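Local coordinates for effector protein MavE (Legionella pneumophila subsp. pneumophila, PDB 6PIR), which is a virulence effector indispensable for endoplasmic reticulum-mediated remodelling of the Legionella-containing vacuole and for lysosomal evasion, at residues N13-L18 with P104-N109; S49-A54 with E60-F65. All blocks are in the same frame, centred on the assembly; numbering follows the deposited sequence. Where two conformers were deposited one is given.

Overall arrangement
The chain is the all-helical part of MavE that precedes the C-terminal transmembrane helix of the whole protein, and both contacts lie within it. Contact 1 joins helix 5-21 to helix 85-106 near the C-terminal end of the latter, its centre about 5 Å from the centre of the chain. Contact 2 lies farther out, where the loop ahead of helix 59-77 packs on that helix; the two centres are about 12 Å apart. Along the chain contact 2 is nested inside the long loop closed by contact 1. Thr107, bonded through OG1 to Thr52 N and packed through CG2 on Phe65, thus joins the buried helix contact to the loop that follows the probable NPxY motif, Asn42 to Tyr45.

Contact 1 (N13-L18 with P104-N109); sequences NSLMFL and PLLTAN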
loop_
_atom_site.group_PDB
_atom_site.type_symbol
_atom_site.label_atom_id
_atom_site.label_comp_id
_atom_site.label_asym_id
_atom_site.label_seq_id
_atom_site.Cartn_x
_atom_site.Cartn_y
_atom_site.Cartn_z
ATOM N N ASN A 13 2.417 8.302 -1.763
ATOM C CA ASN A 13 3.053 8.159 -0.441
ATOM C C ASN A 13 2.901 6.755 0.113
ATOM O O ASN A 13 3.801 6.236 0.816
ATOM C CB ASN A 13 2.449 9.170 0.513
ATOM C CG ASN A 13 2.857 10.564 0.189
ATOM O OD1 ASN A 13 3.961 10.791 -0.299
ATOM N ND2 ASN A 13 1.988 11.516 0.476
ATOM N N SER A 14 1.751 6.138 -0.155
ATOM C CA SER A 14 1.515 4.767 0.277
ATOM C C SER A 14 2.471 3.801 -0.413
ATOM O O SER A 14 3.026 2.900 0.228
ATOM C CB SER A 14 0.058 4.425 -0.014
ATOM O OG SER A 14 -0.780 5.241 0.775
ATOM N N LEU A 15 2.667 3.980 -1.722
ATOM C CA LEU A 15 3.614 3.171 -2.457
ATOM C C LEU A 15 5.030 3.378 -1.965
ATOM O O LEU A 15 5.783 2.409 -1.853
ATOM C CB LEU A 15 3.510 3.478 -3.950
ATOM C CG LEU A 15 2.167 3.091 -4.524
ATOM C CD1 LEU A 15 2.196 3.402 -6.028
ATOM C CD2 LEU A 15 1.814 1.655 -4.238
ATOM N N MET A 16 5.402 4.615 -1.628
ATOM C CA MET A 16 6.728 4.827 -1.056
ATOM C C MET A 16 6.916 4.014 0.227
ATOM O O MET A 16 7.937 3.333 0.402
ATOM C CB MET A 16 6.955 6.314 -0.813
ATOM C CG MET A 16 7.829 6.613 0.404
ATOM S SD MET A 16 7.472 8.282 0.867
ATOM C CE MET A 16 6.188 8.000 2.053
ATOM N N PHE A 17 5.936 4.062 1.143
ATOM C CA PHE A 17 6.077 3.280 2.367
ATOM C C PHE A 17 6.043 1.782 2.090
ATOM O O PHE A 17 6.763 1.021 2.740
ATOM C CB PHE A 17 5.005 3.619 3.374
ATOM C CG PHE A 17 5.274 4.865 4.150
ATOM C CD1 PHE A 17 6.447 4.995 4.901
ATOM C CD2 PHE A 17 4.384 5.906 4.114
ATOM C CE1 PHE A 17 6.692 6.147 5.618
ATOM C CE2 PHE A 17 4.617 7.051 4.871
ATOM C CZ PHE A 17 5.791 7.159 5.614
ATOM N N LEU A 18 5.179 1.337 1.164
ATOM C CA LEU A 18 5.145 -0.069 0.769
ATOM C C LEU A 18 6.518 -0.534 0.306
ATOM O O LEU A 18 7.019 -1.586 0.728
ATOM C CB LEU A 18 4.113 -0.280 -0.355
ATOM C CG LEU A 18 4.038 -1.713 -0.916
ATOM C CD1 LEU A 18 3.622 -2.769 0.113
ATOM C CD2 LEU A 18 3.078 -1.747 -2.170
ATOM N N PRO A 104 -4.822 -5.270 -6.693
ATOM C CA PRO A 104 -4.741 -6.216 -7.826
ATOM C C PRO A 104 -3.614 -5.909 -8.795
ATOM O O PRO A 104 -2.965 -6.826 -9.313
ATOM C CB PRO A 104 -6.116 -6.069 -8.502
ATOM C CG PRO A 104 -7.005 -5.697 -7.382
ATOM C CD PRO A 104 -6.212 -4.806 -6.478
ATOM N N LEU A 105 -3.343 -4.624 -9.027
ATOM C CA LEU A 105 -2.248 -4.255 -9.917
ATOM C C LEU A 105 -0.908 -4.608 -9.301
ATOM O O LEU A 105 -0.049 -5.210 -9.950
ATOM C CB LEU A 105 -2.287 -2.761 -10.212
ATOM C CG LEU A 105 -3.354 -2.318 -11.173
ATOM C CD1 LEU A 105 -3.315 -0.812 -11.248
ATOM C CD2 LEU A 105 -3.076 -2.959 -12.538
ATOM N N LEU A 106 -0.710 -4.209 -8.054
ATOM C CA LEU A 106 0.564 -4.427 -7.381
ATOM C C LEU A 106 0.894 -5.905 -7.241
ATOM O O LEU A 106 2.075 -6.277 -7.267
ATOM C CB LEU A 106 0.534 -3.766 -5.996
ATOM C CG LEU A 106 0.469 -2.239 -5.918
ATOM C CD1 LEU A 106 0.053 -1.852 -4.527
ATOM C CD2 LEU A 106 1.793 -1.577 -6.285
ATOM N N THR A 107 -0.120 -6.768 -7.099
ATOM C CA THR A 107 0.096 -8.196 -6.863
ATOM C C THR A 107 0.048 -9.025 -8.143
ATOM O O THR A 107 0.163 -10.256 -8.087
ATOM C CB THR A 107 -0.934 -8.732 -5.864
ATOM O OG1 THR A 107 -2.255 -8.528 -6.375
ATOM C CG2 THR A 107 -0.795 -8.020 -4.504
ATOM N N ALA A 108 -0.064 -8.380 -9.298
ATOM C CA ALA A 108 -0.119 -9.068 -10.577
ATOM C C ALA A 108 1.289 -9.296 -11.111
ATOM O O ALA A 108 2.195 -8.508 -10.840
ATOM C CB ALA A 108 -0.923 -8.236 -11.584
ATOM N N ASN A 109 1.456 -10.377 -11.900
ATOM C CA ASN A 109 2.690 -10.674 -12.647
ATOM C C ASN A 109 3.911 -10.759 -11.747
ATOM O O ASN A 109 4.998 -10.313 -12.121
ATOM C CB ASN A 109 2.963 -9.673 -13.768
ATOM C CG ASN A 109 1.877 -9.652 -14.804
ATOM O OD1 ASN A 109 1.468 -10.703 -15.291
ATOM N ND2 ASN A 109 1.417 -8.461 -15.170
#
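Leu15 and Leu18 of helix 5-21 meet Leu106, near the C-terminal end of helix 85-106, in a purely apolar contact between branched methyl groups. The backbones stay well apart, 9.6 Å between Leu15 CA and Leu106 CA, and three long leucine side chains span the distance. Leu106 uses both of its methyls. Leu106 CD2 lies 3.8 Å from Leu15 CD2, the two side chains crossing at a slant, while Leu106 CD1 meets Leu18 CD2 tip to tip, also at 3.8 Å. Leu15 CD2 also comes within 3.9 Å of Leu106 CD1, so that one methyl of Leu15 touches both branches of its partner. The two leucines of helix 5-21 reach this point by different routes: CG of Leu18 stands opposite its own backbone N (chi1 177°), whereas CG of Leu15 lies beside the N (chi1 -64°). Leucine suits all three places, being long enough to bridge the gap and ending in a fork that can touch two neighbours, with no polar side-chain atom to be satisfied.

Hydrogen bonding serves the backbone and the residues beside the leucines. Ser14 OG is bonded to Phe10 O within its own helix, and Leu106 O accepts a bond from Asn122 ND2. Helix 115-134 completes the buried packing, with Ser123 and Ile126 touching both Leu15 and Leu106, so that three helices converge here.

Contact 2 (S49-A54 with E60-F65); sequences SRITNA and EDKLKF
Residues 49-54 form a segment with no regular helix or strand, packed against helix 59-77, whose Lys62 and Phe65 meet it; the nearest alpha carbons, Ala54 CA and Lys62 CA, are 8.0 Å apart. This is local loop-on-helix packing in an all-helical domain: the end of the connection from helix 26-36 packs against the helix that follows it. Ile51 is the apolar centre. Its CG1 stands beside the backbone N (chi1 -66°) and carries CD1 out to the helix, where Ile51 CD1 lies 3.9 Å from both Phe65 CD2 and Lys62 CG. Ile51 and Phe65 slide past one another in opposite directions; Ile51 CG1 is 4.1 Å from Phe65 CE2, the approach to the ring being oblique. Isoleucine suits the place because its longer arm, CG1-CD1, puts apolar carbon against both an aromatic ring and a lysine methylene. Phe65, buried, also packs on Val103, Leu116 and Val119, which ties the loop contact to helices 85-106 and 115-134. Next to Ile51 in the chain, Arg50 forms a salt bridge from NH2 to Asp100 OD1.

Lysine suits the partly exposed place next to Ile51 by combining an apolar stem with a charged end. Beyond CG the Lys62 chain is extended and reaches the carbonyl of Ala54, with Lys62 CE 3.0 Å and Lys62 NZ 3.2 Å from Ala54 O.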
loop_
_atom_site.group_PDB
_atom_site.type_symbol
_atom_site.label_atom_id
_atom_site.label_comp_id
_atom_site.label_asym_id
_atom_site.label_seq_id
_atom_site.Cartn_x
_atom_site.Cartn_y
_atom_site.Cartn_z
ATOM N N SER A 49 -8.196 -10.541 0.207
ATOM C CA SER A 49 -9.113 -10.892 -0.876
ATOM C C SER A 49 -8.791 -10.203 -2.203
ATOM O O SER A 49 -9.335 -10.606 -3.237
ATOM C CB SER A 49 -10.535 -10.540 -0.475
ATOM O OG SER A 49 -10.668 -9.137 -0.348
ATOM N N ARG A 50 -7.947 -9.179 -2.205
ATOM C CA ARG A 50 -7.662 -8.401 -3.408
ATOM C C ARG A 50 -6.374 -8.829 -4.116
ATOM O O ARG A 50 -6.008 -8.253 -5.144
ATOM C CB ARG A 50 -7.619 -6.921 -3.019
ATOM C CG ARG A 50 -8.971 -6.398 -2.480
ATOM C CD ARG A 50 -8.837 -5.159 -1.577
ATOM N NE ARG A 50 -10.094 -4.416 -1.443
ATOM C CZ ARG A 50 -11.102 -4.769 -0.650
ATOM N NH1 ARG A 50 -10.998 -5.866 0.098
ATOM N NH2 ARG A 50 -12.207 -4.025 -0.593
ATOM N N ILE A 51 -5.665 -9.818 -3.582
ATOM C CA ILE A 51 -4.411 -10.256 -4.183
ATOM C C ILE A 51 -4.676 -11.050 -5.450
ATOM O O ILE A 51 -5.464 -12.001 -5.453
ATOM C CB ILE A 51 -3.611 -11.092 -3.167
ATOM C CG1 ILE A 51 -3.183 -10.213 -1.997
ATOM C CG2 ILE A 51 -2.386 -11.716 -3.823
ATOM C CD1 ILE A 51 -2.409 -10.966 -0.875
ATOM N N THR A 52 -4.012 -10.667 -6.541
ATOM C CA THR A 52 -4.140 -11.382 -7.800
ATOM C C THR A 52 -3.502 -12.761 -7.735
ATOM O O THR A 52 -2.345 -12.912 -7.329
ATOM C CB THR A 52 -3.497 -10.576 -8.916
ATOM O OG1 THR A 52 -4.222 -9.352 -9.034
ATOM C CG2 THR A 52 -3.545 -11.338 -10.226
ATOM N N ASN A 53 -4.262 -13.758 -8.179
ATOM C CA ASN A 53 -3.843 -15.152 -8.172
ATOM C C ASN A 53 -3.381 -15.547 -6.780
ATOM O O ASN A 53 -2.304 -16.101 -6.590
ATOM C CB ASN A 53 -2.775 -15.419 -9.221
ATOM C CG ASN A 53 -3.313 -15.255 -10.640
ATOM O OD1 ASN A 53 -4.497 -15.536 -10.912
ATOM N ND2 ASN A 53 -2.457 -14.800 -11.550
ATOM N N ALA A 54 -4.236 -15.247 -5.807
ATOM C CA ALA A 54 -3.890 -15.425 -4.404
ATOM C C ALA A 54 -3.607 -16.886 -4.048
ATOM O O ALA A 54 -2.864 -17.153 -3.100
ATOM C CB ALA A 54 -5.026 -14.872 -3.548
ATOM N N GLU A 60 2.963 -16.848 3.923
ATOM C CA GLU A 60 3.949 -15.898 4.422
ATOM C C GLU A 60 4.053 -14.670 3.515
ATOM O O GLU A 60 4.213 -13.546 4.008
ATOM C CB GLU A 60 5.303 -16.570 4.567
ATOM C CG GLU A 60 5.310 -17.563 5.703
ATOM C CD GLU A 60 5.104 -16.923 7.079
ATOM O OE1 GLU A 60 5.818 -15.938 7.418
ATOM O OE2 GLU A 60 4.246 -17.437 7.828
ATOM N N ASP A 61 4.028 -14.870 2.185
ATOM C CA ASP A 61 4.061 -13.739 1.258
ATOM C C ASP A 61 2.816 -12.871 1.399
ATOM O O ASP A 61 2.886 -11.636 1.310
ATOM C CB ASP A 61 4.165 -14.238 -0.190
ATOM C CG ASP A 61 5.587 -14.638 -0.593
ATOM O OD1 ASP A 61 6.550 -14.370 0.148
ATOM O OD2 ASP A 61 5.734 -15.269 -1.659
ATOM N N LYS A 62 1.659 -13.501 1.530
ATOM C CA LYS A 62 0.441 -12.737 1.767
ATOM C C LYS A 62 0.547 -11.923 3.055
ATOM O O LYS A 62 0.122 -10.757 3.114
ATOM C CB LYS A 62 -0.736 -13.688 1.869
ATOM C CG LYS A 62 -1.112 -14.358 0.587
ATOM C CD LYS A 62 -2.365 -15.151 0.811
ATOM C CE LYS A 62 -2.487 -16.254 -0.210
ATOM N NZ LYS A 62 -3.754 -17.006 -0.051
ATOM N N LEU A 63 1.073 -12.540 4.120
ATOM C CA LEU A 63 1.177 -11.832 5.392
ATOM C C LEU A 63 2.133 -10.661 5.266
ATOM O O LEU A 63 1.855 -9.565 5.753
ATOM C CB LEU A 63 1.655 -12.782 6.513
ATOM N N LYS A 64 3.258 -10.869 4.617
ATOM C CA LYS A 64 4.200 -9.775 4.425
ATOM C C LYS A 64 3.546 -8.630 3.650
ATOM O O LYS A 64 3.661 -7.455 4.031
ATOM C CB LYS A 64 5.460 -10.284 3.718
ATOM C CG LYS A 64 6.424 -11.081 4.629
ATOM C CD LYS A 64 7.787 -11.282 3.915
ATOM C CE LYS A 64 8.759 -12.165 4.692
ATOM N NZ LYS A 64 8.459 -13.634 4.622
ATOM N N PHE A 65 2.826 -8.962 2.578
ATOM C CA PHE A 65 2.235 -7.928 1.734
ATOM C C PHE A 65 1.143 -7.167 2.468
ATOM O O PHE A 65 1.131 -5.928 2.462
ATOM C CB PHE A 65 1.701 -8.555 0.445
ATOM C CG PHE A 65 0.929 -7.597 -0.400
ATOM C CD1 PHE A 65 1.582 -6.636 -1.147
ATOM C CD2 PHE A 65 -0.460 -7.613 -0.395
ATOM C CE1 PHE A 65 0.850 -5.725 -1.932
ATOM C CE2 PHE A 65 -1.181 -6.715 -1.181
ATOM C CZ PHE A 65 -0.516 -5.768 -1.942
#